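Local atomic coordinates of probable protein phosphatase 2C 50 (Oryza sativa subsp. japonica, PDB entry 5ZCG), a protein that probably removes phosphate from phosphoserine and phosphothreonine residues of other proteins, as a magnesium-dependent phosphatase of the PP2C family. Residues 26-30 against 80-84; 30-34 against 47-52; 100-104 against 231-235; 241-245 against 260-265. The protein carries 5 engineered substitutions. All coordinates share one frame; numbering follows the deposited sequence.

How the interactions relate
From the N terminus, interaction 1 joins the end of strand 18-28 to helix 67-91, closing a long loop. Interaction 2 begins where that first segment ends, at P30, and closes a shorter excursion within that span, the one carrying helix 37-41 between strands 18-28 and 53-63. Interaction 3 follows in series and brings helix 99-118 onto strand 231-236, across well over a hundred residues. Its W103 touches V29 and L84 of interaction 1 and is hydrogen-bonded to L33 O of interaction 2, so the first three contacts adjoin one another at one end of the sheet that holds strands 18-28, 53-63 and 231-236. Interaction 4 stands apart, a short closure packing helix 257-274 on the five-stranded sheet.

Interaction 1. Residues 26-30 against 80-84. Engineered in segment 80-84: A82 (natural residue Glu), A83 (natural residue Glu).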
loop_
_atom_site.group_PDB
_atom_site.type_symbol
_atom_site.label_atom_id
_atom_site.label_comp_id
_atom_site.label_asym_id
_atom_site.label_seq_id
_atom_site.Cartn_x
_atom_site.Cartn_y
_atom_site.Cartn_z
ATOM N N PHE A 26 16.004 -10.587 -16.348
ATOM C CA PHE A 26 16.374 -9.513 -15.435
ATOM C C PHE A 26 17.569 -9.883 -14.567
ATOM O O PHE A 26 18.235 -8.990 -14.033
ATOM C CB PHE A 26 15.176 -9.131 -14.552
ATOM C CG PHE A 26 15.086 -9.917 -13.271
ATOM C CD1 PHE A 26 14.645 -11.233 -13.281
ATOM C CD2 PHE A 26 15.453 -9.344 -12.057
ATOM C CE1 PHE A 26 14.568 -11.967 -12.106
ATOM C CE2 PHE A 26 15.379 -10.070 -10.875
ATOM C CZ PHE A 26 14.939 -11.385 -10.900
ATOM N N ALA A 27 17.851 -11.174 -14.416
ATOM C CA ALA A 27 18.918 -11.626 -13.536
ATOM C C ALA A 27 19.238 -13.075 -13.858
ATOM O O ALA A 27 18.523 -13.746 -14.610
ATOM C CB ALA A 27 18.531 -11.480 -12.056
ATOM N N ASP A 28 20.327 -13.547 -13.266
ATOM C CA ASP A 28 20.676 -14.958 -13.237
ATOM C C ASP A 28 20.349 -15.483 -11.848
ATOM O O ASP A 28 20.657 -14.829 -10.847
ATOM C CB ASP A 28 22.157 -15.175 -13.553
ATOM C CG ASP A 28 22.462 -15.092 -15.039
ATOM O OD1 ASP A 28 21.515 -15.138 -15.853
ATOM O OD2 ASP A 28 23.657 -14.998 -15.393
ATOM N N VAL A 29 19.662 -16.616 -11.783
ATOM C CA VAL A 29 19.352 -17.206 -10.485
ATOM C C VAL A 29 20.547 -18.047 -10.055
ATOM O O VAL A 29 20.992 -18.914 -10.820
ATOM C CB VAL A 29 18.068 -18.047 -10.545
ATOM C CG1 VAL A 29 17.991 -19.006 -9.363
ATOM C CG2 VAL A 29 16.860 -17.135 -10.573
ATOM N N PRO A 30 21.103 -17.829 -8.864
ATOM C CA PRO A 30 22.145 -18.738 -8.369
ATOM C C PRO A 30 21.577 -20.137 -8.200
ATOM O O PRO A 30 20.611 -20.351 -7.461
ATOM C CB PRO A 30 22.555 -18.119 -7.027
ATOM C CG PRO A 30 22.066 -16.696 -7.083
ATOM C CD PRO A 30 20.830 -16.732 -7.924
ATOM N N LEU A 80 16.556 -6.489 -6.791
ATOM C CA LEU A 80 16.578 -7.943 -6.707
ATOM C C LEU A 80 17.694 -8.531 -7.563
ATOM O O LEU A 80 18.356 -9.487 -7.144
ATOM C CB LEU A 80 15.234 -8.521 -7.125
ATOM C CG LEU A 80 15.125 -10.038 -6.954
ATOM C CD1 LEU A 80 15.296 -10.419 -5.497
ATOM C CD2 LEU A 80 13.797 -10.534 -7.473
ATOM N N SER A 81 17.921 -7.983 -8.765
ATOM C CA SER A 81 18.988 -8.506 -9.611
ATOM C C SER A 81 20.345 -8.329 -8.944
ATOM O O SER A 81 21.152 -9.267 -8.892
ATOM C CB SER A 81 18.967 -7.813 -10.971
ATOM O OG SER A 81 19.783 -8.511 -11.891
ATOM N N ALA A 82 20.604 -7.128 -8.409
ATOM C CA ALA A 82 21.872 -6.888 -7.720
ATOM C C ALA A 82 22.022 -7.791 -6.499
ATOM O O ALA A 82 23.110 -8.332 -6.246
ATOM C CB ALA A 82 21.979 -5.417 -7.313
ATOM N N ALA A 83 20.946 -7.966 -5.728
ATOM C CA ALA A 83 21.014 -8.812 -4.540
ATOM C C ALA A 83 21.263 -10.267 -4.910
ATOM O O ALA A 83 22.000 -10.972 -4.212
ATOM C CB ALA A 83 19.727 -8.678 -3.719
ATOM N N LEU A 84 20.674 -10.731 -6.013
ATOM C CA LEU A 84 20.898 -12.105 -6.452
ATOM C C LEU A 84 22.339 -12.312 -6.901
ATOM O O LEU A 84 22.941 -13.354 -6.612
ATOM C CB LEU A 84 19.925 -12.466 -7.575
ATOM C CG LEU A 84 18.494 -12.757 -7.114
ATOM C CD1 LEU A 84 17.555 -12.893 -8.301
ATOM C CD2 LEU A 84 18.463 -14.014 -6.255
HETATM O O HOH W 1 21.610 -11.124 -11.129
#
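F26 reaches helix 67-91 with the far end of its ring: CZ packs 3.7 Å from L80 CD2 and 4.0 Å from L84 CD1, touching two leucines one helical turn apart. Its CG stands between the backbone N and the carbonyl carbon (chi1 90°), which brings one ring face against A27 CB, set over the ring centre. With an alanine at F26, both leucine methyls would probably face a gap and A27 CB would lose the ring it rests on. The F26 carbonyl also serves the contact, since S81 OG donates to F26 O at 2.7 Å from only 17° off the carbonyl plane. A27 CB then lies 3.2 Å from S81 OG and also reaches L84 CD1. At D28 the link is a water, which donates to S81 O and is held weakly by D28 N; the carboxylate turns off to R51. P30 ends the row, with CG 3.5 Å from L84 O and CD 4.0 Å from L84 CD2. Strand 26-28 and helix 80-84 run nearly parallel, 11° between their directions, a helix laid along the outer side of a sheet as in the layered alpha-beta-beta-alpha sandwich of PP2C phosphatases.

Interaction 2. Residues 30-34 against 47-52; sequences PVRLL and ADALRL
R32 and D48 meet with their flat groups almost perpendicular, guanidinium and carboxylate planes 85° apart. R32 NE points its hydrogen at D48 OD1, 3.0 Å away, in a salt bridge with a somewhat bent N-H...O angle of 146°. The acceptor lies in the guanidinium plane, whereas the donor reaches OD1 on its syn side but well out of the carboxylate plane. Bends at chi2 and at chi3 (-78°) curl the arginine so that its CG and CD lie alongside A47 CB, R32 CG at 3.7 Å from A47 CB, before the head group meets D48. Beyond NE, the guanidinium has further partners: NH1 donates to G95 O and NH2 to L91 O at the end of helix 67-91, while D48 OD2 pairs with R37. The apolar side chains are turned otherwise. V31 CG2 presses obliquely on L50 CB at 3.8 Å, and L34 crosses L52 at about a right angle, touching methyl to methyl, L34 CD1 to L52 CD2 at 3.7 Å. Between the two backbones, one water accepts from V31 N at 2.8 Å and donates to A47 O at 2.6 Å and to L50 O; a second accepts from R32 N. The contact thus draws together the two limbs of the loop joining strands 18-28 and 53-63, with water in place of direct backbone pairing. The chemistry suggests an arginine held in place: oxygens occupy NE, NH1 and NH2, and D48, shared with R37, probably offsets part of the charge of two neighbouring arginines.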
loop_
_atom_site.group_PDB
_atom_site.type_symbol
_atom_site.label_atom_id
_atom_site.label_comp_id
_atom_site.label_asym_id
_atom_site.label_seq_id
_atom_site.Cartn_x
_atom_site.Cartn_y
_atom_site.Cartn_z
ATOM N N PRO A 30 21.103 -17.829 -8.864
ATOM C CA PRO A 30 22.145 -18.738 -8.369
ATOM C C PRO A 30 21.577 -20.137 -8.200
ATOM O O PRO A 30 20.611 -20.351 -7.461
ATOM C CB PRO A 30 22.555 -18.119 -7.027
ATOM C CG PRO A 30 22.066 -16.696 -7.083
ATOM C CD PRO A 30 20.830 -16.732 -7.924
ATOM N N VAL A 31 22.190 -21.098 -8.892
ATOM C CA VAL A 31 21.681 -22.464 -8.877
ATOM C C VAL A 31 21.819 -23.083 -7.492
ATOM O O VAL A 31 21.070 -24.006 -7.148
ATOM C CB VAL A 31 22.391 -23.278 -9.978
ATOM C CG1 VAL A 31 21.972 -24.741 -9.952
ATOM C CG2 VAL A 31 22.083 -22.667 -11.341
ATOM N N ARG A 32 22.740 -22.569 -6.670
ATOM C CA ARG A 32 22.858 -22.996 -5.281
ATOM C C ARG A 32 21.614 -22.674 -4.460
ATOM O O ARG A 32 21.535 -23.092 -3.303
ATOM C CB ARG A 32 24.093 -22.358 -4.632
ATOM C CG ARG A 32 25.424 -22.859 -5.203
ATOM C CD ARG A 32 26.163 -23.740 -4.209
ATOM N NE ARG A 32 26.824 -22.944 -3.181
ATOM C CZ ARG A 32 26.741 -23.186 -1.876
ATOM N NH1 ARG A 32 26.026 -24.212 -1.429
ATOM N NH2 ARG A 32 27.379 -22.402 -1.013
ATOM N N LEU A 33 20.668 -21.909 -5.004
ATOM C CA LEU A 33 19.369 -21.742 -4.365
ATOM C C LEU A 33 18.365 -22.817 -4.771
ATOM O O LEU A 33 17.274 -22.871 -4.195
ATOM C CB LEU A 33 18.784 -20.361 -4.687
ATOM C CG LEU A 33 19.540 -19.166 -4.105
ATOM C CD1 LEU A 33 18.956 -17.851 -4.615
ATOM C CD2 LEU A 33 19.537 -19.216 -2.582
ATOM N N LEU A 34 18.703 -23.667 -5.739
ATOM C CA LEU A 34 17.794 -24.690 -6.241
ATOM C C LEU A 34 18.265 -26.116 -5.990
ATOM O O LEU A 34 17.423 -27.010 -5.870
ATOM C CB LEU A 34 17.561 -24.506 -7.749
ATOM C CG LEU A 34 17.055 -23.130 -8.190
ATOM C CD1 LEU A 34 16.921 -23.057 -9.704
ATOM C CD2 LEU A 34 15.724 -22.801 -7.520
ATOM N N ALA A 47 28.209 -25.675 -9.087
ATOM C CA ALA A 47 26.936 -25.029 -8.792
ATOM C C ALA A 47 27.081 -23.516 -8.687
ATOM O O ALA A 47 26.148 -22.782 -9.035
ATOM C CB ALA A 47 26.350 -25.604 -7.504
ATOM N N ASP A 48 28.240 -23.029 -8.234
ATOM C CA ASP A 48 28.429 -21.590 -8.115
ATOM C C ASP A 48 28.642 -20.915 -9.467
ATOM O O ASP A 48 28.429 -19.702 -9.576
ATOM C CB ASP A 48 29.612 -21.288 -7.195
ATOM C CG ASP A 48 29.396 -21.791 -5.777
ATOM O OD1 ASP A 48 28.487 -21.278 -5.089
ATOM O OD2 ASP A 48 30.144 -22.695 -5.348
ATOM N N ALA A 49 29.014 -21.672 -10.505
ATOM C CA ALA A 49 29.290 -21.107 -11.821
ATOM C C ALA A 49 28.124 -21.215 -12.801
ATOM O O ALA A 49 28.043 -20.406 -13.732
ATOM C CB ALA A 49 30.522 -21.779 -12.434
ATOM N N LEU A 50 27.206 -22.156 -12.598
ATOM C CA LEU A 50 26.147 -22.381 -13.572
ATOM C C LEU A 50 25.275 -21.139 -13.703
ATOM O O LEU A 50 25.021 -20.430 -12.723
ATOM C CB LEU A 50 25.292 -23.572 -13.151
ATOM C CG LEU A 50 25.847 -24.973 -13.390
ATOM C CD1 LEU A 50 25.035 -25.992 -12.604
ATOM C CD2 LEU A 50 25.823 -25.300 -14.871
ATOM N N ARG A 51 24.800 -20.884 -14.919
ATOM C CA ARG A 51 23.968 -19.721 -15.188
ATOM C C ARG A 51 22.583 -20.165 -15.632
ATOM O O ARG A 51 22.446 -20.978 -16.554
ATOM C CB ARG A 51 24.603 -18.842 -16.269
ATOM C CG ARG A 51 26.041 -18.439 -15.975
ATOM C CD ARG A 51 26.141 -16.950 -15.699
ATOM N NE ARG A 51 25.659 -16.171 -16.835
ATOM C CZ ARG A 51 26.388 -15.886 -17.909
ATOM N NH1 ARG A 51 27.642 -16.313 -17.995
ATOM N NH2 ARG A 51 25.864 -15.172 -18.897
ATOM N N LEU A 52 21.567 -19.626 -14.970
ATOM C CA LEU A 52 20.169 -19.880 -15.307
ATOM C C LEU A 52 19.451 -18.541 -15.440
ATOM O O LEU A 52 19.272 -17.837 -14.423
ATOM C CB LEU A 52 19.526 -20.759 -14.237
ATOM C CG LEU A 52 18.067 -21.170 -14.404
ATOM C CD1 LEU A 52 17.896 -22.053 -15.628
ATOM C CD2 LEU A 52 17.596 -21.882 -13.146
HETATM O O HOH W 2 24.788 -20.753 -9.821
HETATM O O HOH W 3 24.871 -20.323 -7.051
#

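Interaction 3. Residues 100-104 against 231-235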
loop_
_atom_site.group_PDB
_atom_site.type_symbol
_atom_site.label_atom_id
_atom_site.label_comp_id
_atom_site.label_asym_id
_atom_site.label_seq_id
_atom_site.Cartn_x
_atom_site.Cartn_y
_atom_site.Cartn_z
ATOM N N LYS A 100 15.480 -22.416 1.307
ATOM C CA LYS A 100 14.285 -21.618 1.541
ATOM C C LYS A 100 14.604 -20.420 2.422
ATOM O O LYS A 100 14.059 -19.328 2.213
ATOM C CB LYS A 100 13.188 -22.474 2.172
ATOM C CG LYS A 100 11.899 -21.716 2.437
ATOM C CD LYS A 100 11.294 -21.195 1.140
ATOM C CE LYS A 100 9.845 -20.778 1.332
ATOM N NZ LYS A 100 9.713 -19.692 2.338
ATOM N N GLU A 101 15.512 -20.597 3.390
ATOM C CA GLU A 101 15.891 -19.484 4.250
ATOM C C GLU A 101 16.572 -18.386 3.448
ATOM O O GLU A 101 16.333 -17.199 3.683
ATOM C CB GLU A 101 16.803 -19.978 5.373
ATOM C CG GLU A 101 16.067 -20.513 6.593
ATOM C CD GLU A 101 17.005 -21.130 7.619
ATOM O OE1 GLU A 101 18.156 -20.654 7.744
ATOM O OE2 GLU A 101 16.591 -22.094 8.297
ATOM N N HIS A 102 17.409 -18.758 2.480
ATOM C CA HIS A 102 18.093 -17.746 1.688
ATOM C C HIS A 102 17.168 -17.082 0.678
ATOM O O HIS A 102 17.331 -15.891 0.394
ATOM C CB HIS A 102 19.318 -18.351 1.010
ATOM C CG HIS A 102 20.498 -18.454 1.921
ATOM N ND1 HIS A 102 21.580 -17.604 1.838
ATOM C CD2 HIS A 102 20.747 -19.279 2.966
ATOM C CE1 HIS A 102 22.458 -17.920 2.774
ATOM N NE2 HIS A 102 21.977 -18.936 3.470
ATOM N N TRP A 103 16.202 -17.816 0.122
ATOM C CA TRP A 103 15.187 -17.161 -0.701
ATOM C C TRP A 103 14.423 -16.136 0.126
ATOM O O TRP A 103 14.235 -14.981 -0.298
ATOM C CB TRP A 103 14.227 -18.197 -1.285
ATOM C CG TRP A 103 14.721 -18.869 -2.534
ATOM C CD1 TRP A 103 14.972 -20.201 -2.706
ATOM C CD2 TRP A 103 15.007 -18.242 -3.793
ATOM N NE1 TRP A 103 15.398 -20.443 -3.993
ATOM C CE2 TRP A 103 15.431 -19.256 -4.678
ATOM C CE3 TRP A 103 14.946 -16.923 -4.256
ATOM C CZ2 TRP A 103 15.789 -18.991 -6.001
ATOM C CZ3 TRP A 103 15.309 -16.662 -5.569
ATOM C CH2 TRP A 103 15.724 -17.692 -6.425
ATOM N N ASP A 104 14.009 -16.541 1.337
ATOM C CA ASP A 104 13.341 -15.630 2.260
ATOM C C ASP A 104 14.196 -14.404 2.527
ATOM O O ASP A 104 13.698 -13.276 2.495
ATOM C CB ASP A 104 13.038 -16.335 3.583
ATOM C CG ASP A 104 12.007 -17.430 3.446
ATOM O OD1 ASP A 104 11.355 -17.513 2.383
ATOM O OD2 ASP A 104 11.850 -18.210 4.409
ATOM N N GLU A 231 6.125 -12.646 2.144
ATOM C CA GLU A 231 6.031 -14.088 2.298
ATOM C C GLU A 231 6.451 -14.726 0.980
ATOM O O GLU A 231 5.990 -14.311 -0.092
ATOM C CB GLU A 231 4.617 -14.520 2.689
ATOM C CG GLU A 231 4.428 -14.683 4.191
ATOM C CD GLU A 231 2.977 -14.914 4.585
ATOM O OE1 GLU A 231 2.384 -15.918 4.135
ATOM O OE2 GLU A 231 2.431 -14.084 5.346
ATOM N N VAL A 232 7.344 -15.706 1.063
ATOM C CA VAL A 232 8.009 -16.277 -0.102
ATOM C C VAL A 232 7.592 -17.732 -0.273
ATOM O O VAL A 232 7.483 -18.484 0.702
ATOM C CB VAL A 232 9.539 -16.143 0.033
ATOM C CG1 VAL A 232 10.256 -16.662 -1.217
ATOM C CG2 VAL A 232 9.913 -14.688 0.311
ATOM N N MET A 233 7.363 -18.126 -1.523
ATOM C CA MET A 233 7.046 -19.500 -1.880
ATOM C C MET A 233 7.917 -19.918 -3.056
ATOM O O MET A 233 8.046 -19.173 -4.031
ATOM C CB MET A 233 5.561 -19.650 -2.229
ATOM C CG MET A 233 4.981 -21.023 -1.925
ATOM S SD MET A 233 3.182 -21.066 -2.111
ATOM C CE MET A 233 2.674 -19.882 -0.869
ATOM N N VAL A 234 8.545 -21.087 -2.948
ATOM C CA VAL A 234 9.348 -21.669 -4.020
ATOM C C VAL A 234 8.589 -22.864 -4.580
ATOM O O VAL A 234 8.307 -23.822 -3.850
ATOM C CB VAL A 234 10.743 -22.088 -3.526
ATOM C CG1 VAL A 234 11.576 -22.612 -4.688
ATOM C CG2 VAL A 234 11.440 -20.925 -2.842
ATOM N N VAL A 235 8.237 -22.812 -5.862
ATOM C CA VAL A 235 7.420 -23.870 -6.448
ATOM C C VAL A 235 8.104 -24.403 -7.703
ATOM O O VAL A 235 8.244 -23.685 -8.705
ATOM C CB VAL A 235 5.979 -23.389 -6.722
ATOM C CG1 VAL A 235 5.957 -22.044 -7.417
ATOM C CG2 VAL A 235 5.206 -24.417 -7.535
HETATM O O HOH W 4 8.438 -16.783 3.863
#
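K100 slides past V234 to end against V232, its chain running in the direction opposite to the valine's. From CB the chain continues with CG anti to the backbone N, then bends at chi2, so CD comes 4.0 Å from V234 CG2. CE passes close to the carbonyl oxygen of V232, and a last bend at chi4 sets NZ between two oxygens. One is V232 O, to which K100 NZ donates a hydrogen bond of 3.0 Å from above the carbonyl plane, 50° out of it. The other is D104 OD1, 2.7 Å from K100 NZ, a salt bridge one helical turn along that uses the syn lone pair. D104 OD1 also lies 3.3 Å from V232 CB, and a water held by V232 N donates weakly to it. Replacing D104 by an alanine would probably leave the K100 ammonium without its counter-charge and freer to swing off V232 O. On the inner flank, W103 CD1 packs 3.6 Å from V234 CG2, the two side chains crossing at about a right angle, while W103 NE1 donates to L33 O. Helix 100-104 crosses strand 231-235 at 134°, with their axes 8.6 Å apart. Strand 231-236 pairs with 155-161, whose V157 touches W103, V232 and V234, and on the helix's other side H102 packs against L87 and L91 of helix 67-91.

Interaction 4. Residues 241-245 against 260-265; sequences DDCLI and ACKVAR
I245 drives its CD1 methyl into helix 257-274, and here the packing is close: I245 CD1 lies 3.5 Å from A260 O, 3.7 Å from C261 CA and 3.8 Å from A264 CB. Small alanines on successive turns let the isoleucine approach the helix backbone. C243, two residues back on the same side of the strand, adds its sulfur, SG 4.0 Å from A264 CB, placed there by a chi1 of 53°. W252 touches both I245 and A260, and L300 of helix 291-306 lies on A264. Toward the start of the strand the contact loosens. D242 OD1 and R265 NE form only a long salt bridge of 3.6 Å, OD1 sitting at the guanidinium edge, in its plane, while the carboxylate plane is turned 85° from it. The arginine, extended from CG to NE, also lays its CD near D242 CG, at 3.8 Å. D242 OD2 accepts from K172 N, a firmer hold on the carboxylate. Helix 260-265 crosses strand 241-245 at 114°, covering a face of the five-stranded sheet; that strand leads on to D249, a magnesium ligand. Chemically, then, cohesion probably comes mainly from the buried methyl and sulfur contacts, with the partly exposed, long ion pair adding little.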
loop_
_atom_site.group_PDB
_atom_site.type_symbol
_atom_site.label_atom_id
_atom_site.label_comp_id
_atom_site.label_asym_id
_atom_site.label_seq_id
_atom_site.Cartn_x
_atom_site.Cartn_y
_atom_site.Cartn_z
ATOM N N ASP A 241 1.397 -27.527 -15.431
ATOM C CA ASP A 241 1.314 -26.075 -15.327
ATOM C C ASP A 241 0.722 -25.479 -16.598
ATOM O O ASP A 241 1.171 -25.781 -17.708
ATOM C CB ASP A 241 2.694 -25.474 -15.070
ATOM C CG ASP A 241 3.258 -25.851 -13.717
ATOM O OD1 ASP A 241 2.464 -26.112 -12.785
ATOM O OD2 ASP A 241 4.501 -25.877 -13.585
ATOM N N ASP A 242 -0.298 -24.636 -16.434
ATOM C CA ASP A 242 -0.903 -23.897 -17.535
ATOM C C ASP A 242 -0.381 -22.464 -17.588
ATOM O O ASP A 242 0.162 -22.031 -18.608
ATOM C CB ASP A 242 -2.432 -23.914 -17.401
ATOM C CG ASP A 242 -2.996 -25.321 -17.339
ATOM O OD1 ASP A 242 -2.965 -26.029 -18.368
ATOM O OD2 ASP A 242 -3.461 -25.719 -16.251
ATOM N N CYS A 243 -0.546 -21.714 -16.503
ATOM C CA CYS A 243 -0.218 -20.295 -16.519
ATOM C C CYS A 243 -0.168 -19.769 -15.093
ATOM O O CYS A 243 -0.623 -20.418 -14.146
ATOM C CB CYS A 243 -1.243 -19.500 -17.337
ATOM S SG CYS A 243 -2.960 -19.772 -16.826
ATOM N N LEU A 244 0.378 -18.563 -14.967
ATOM C CA LEU A 244 0.406 -17.791 -13.735
ATOM C C LEU A 244 -0.470 -16.562 -13.908
ATOM O O LEU A 244 -0.469 -15.943 -14.977
ATOM C CB LEU A 244 1.830 -17.339 -13.386
ATOM C CG LEU A 244 2.797 -18.313 -12.722
ATOM C CD1 LEU A 244 4.109 -17.605 -12.440
ATOM C CD2 LEU A 244 2.206 -18.882 -11.450
ATOM N N ILE A 245 -1.194 -16.196 -12.854
ATOM C CA ILE A 245 -2.039 -15.006 -12.850
ATOM C C ILE A 245 -1.600 -14.125 -11.688
ATOM O O ILE A 245 -1.797 -14.482 -10.520
ATOM C CB ILE A 245 -3.530 -15.351 -12.735
ATOM C CG1 ILE A 245 -3.991 -16.166 -13.947
ATOM C CG2 ILE A 245 -4.360 -14.077 -12.584
ATOM C CD1 ILE A 245 -5.114 -17.132 -13.630
ATOM N N ALA A 260 -10.714 -17.281 -12.366
ATOM C CA ALA A 260 -9.578 -16.659 -13.036
ATOM C C ALA A 260 -8.728 -17.696 -13.758
ATOM O O ALA A 260 -8.341 -17.493 -14.915
ATOM C CB ALA A 260 -8.737 -15.876 -12.027
ATOM N N CYS A 261 -8.440 -18.823 -13.097
ATOM C CA CYS A 261 -7.635 -19.863 -13.732
ATOM C C CYS A 261 -8.337 -20.439 -14.956
ATOM O O CYS A 261 -7.731 -20.580 -16.030
ATOM C CB CYS A 261 -7.318 -20.964 -12.723
ATOM S SG CYS A 261 -6.043 -20.500 -11.538
ATOM N N LYS A 262 -9.619 -20.784 -14.811
ATOM C CA LYS A 262 -10.361 -21.343 -15.940
ATOM C C LYS A 262 -10.380 -20.376 -17.118
ATOM O O LYS A 262 -10.041 -20.747 -18.250
ATOM C CB LYS A 262 -11.780 -21.704 -15.499
ATOM C CG LYS A 262 -11.823 -22.904 -14.562
ATOM C CD LYS A 262 -13.242 -23.302 -14.178
ATOM C CE LYS A 262 -13.222 -24.343 -13.068
ATOM N NZ LYS A 262 -12.136 -25.349 -13.283
ATOM N N VAL A 263 -10.742 -19.116 -16.859
ATOM C CA VAL A 263 -10.837 -18.126 -17.926
ATOM C C VAL A 263 -9.486 -17.944 -18.608
ATOM O O VAL A 263 -9.396 -17.944 -19.839
ATOM C CB VAL A 263 -11.380 -16.795 -17.371
ATOM C CG1 VAL A 263 -11.094 -15.662 -18.340
ATOM C CG2 VAL A 263 -12.882 -16.899 -17.110
ATOM N N ALA A 264 -8.409 -17.812 -17.825
ATOM C CA ALA A 264 -7.099 -17.554 -18.419
ATOM C C ALA A 264 -6.653 -18.713 -19.298
ATOM O O ALA A 264 -6.233 -18.512 -20.450
ATOM C CB ALA A 264 -6.067 -17.281 -17.317
ATOM N N ARG A 265 -6.733 -19.939 -18.772
ATOM C CA ARG A 265 -6.268 -21.090 -19.543
ATOM C C ARG A 265 -7.097 -21.294 -20.808
ATOM O O ARG A 265 -6.541 -21.516 -21.901
ATOM C CB ARG A 265 -6.297 -22.335 -18.655
ATOM C CG ARG A 265 -6.388 -23.646 -19.413
ATOM C CD ARG A 265 -6.599 -24.820 -18.469
ATOM N NE ARG A 265 -6.485 -26.095 -19.173
ATOM C CZ ARG A 265 -7.464 -26.644 -19.885
ATOM N NH1 ARG A 265 -8.635 -26.029 -19.985
ATOM N NH2 ARG A 265 -7.276 -27.805 -20.499
#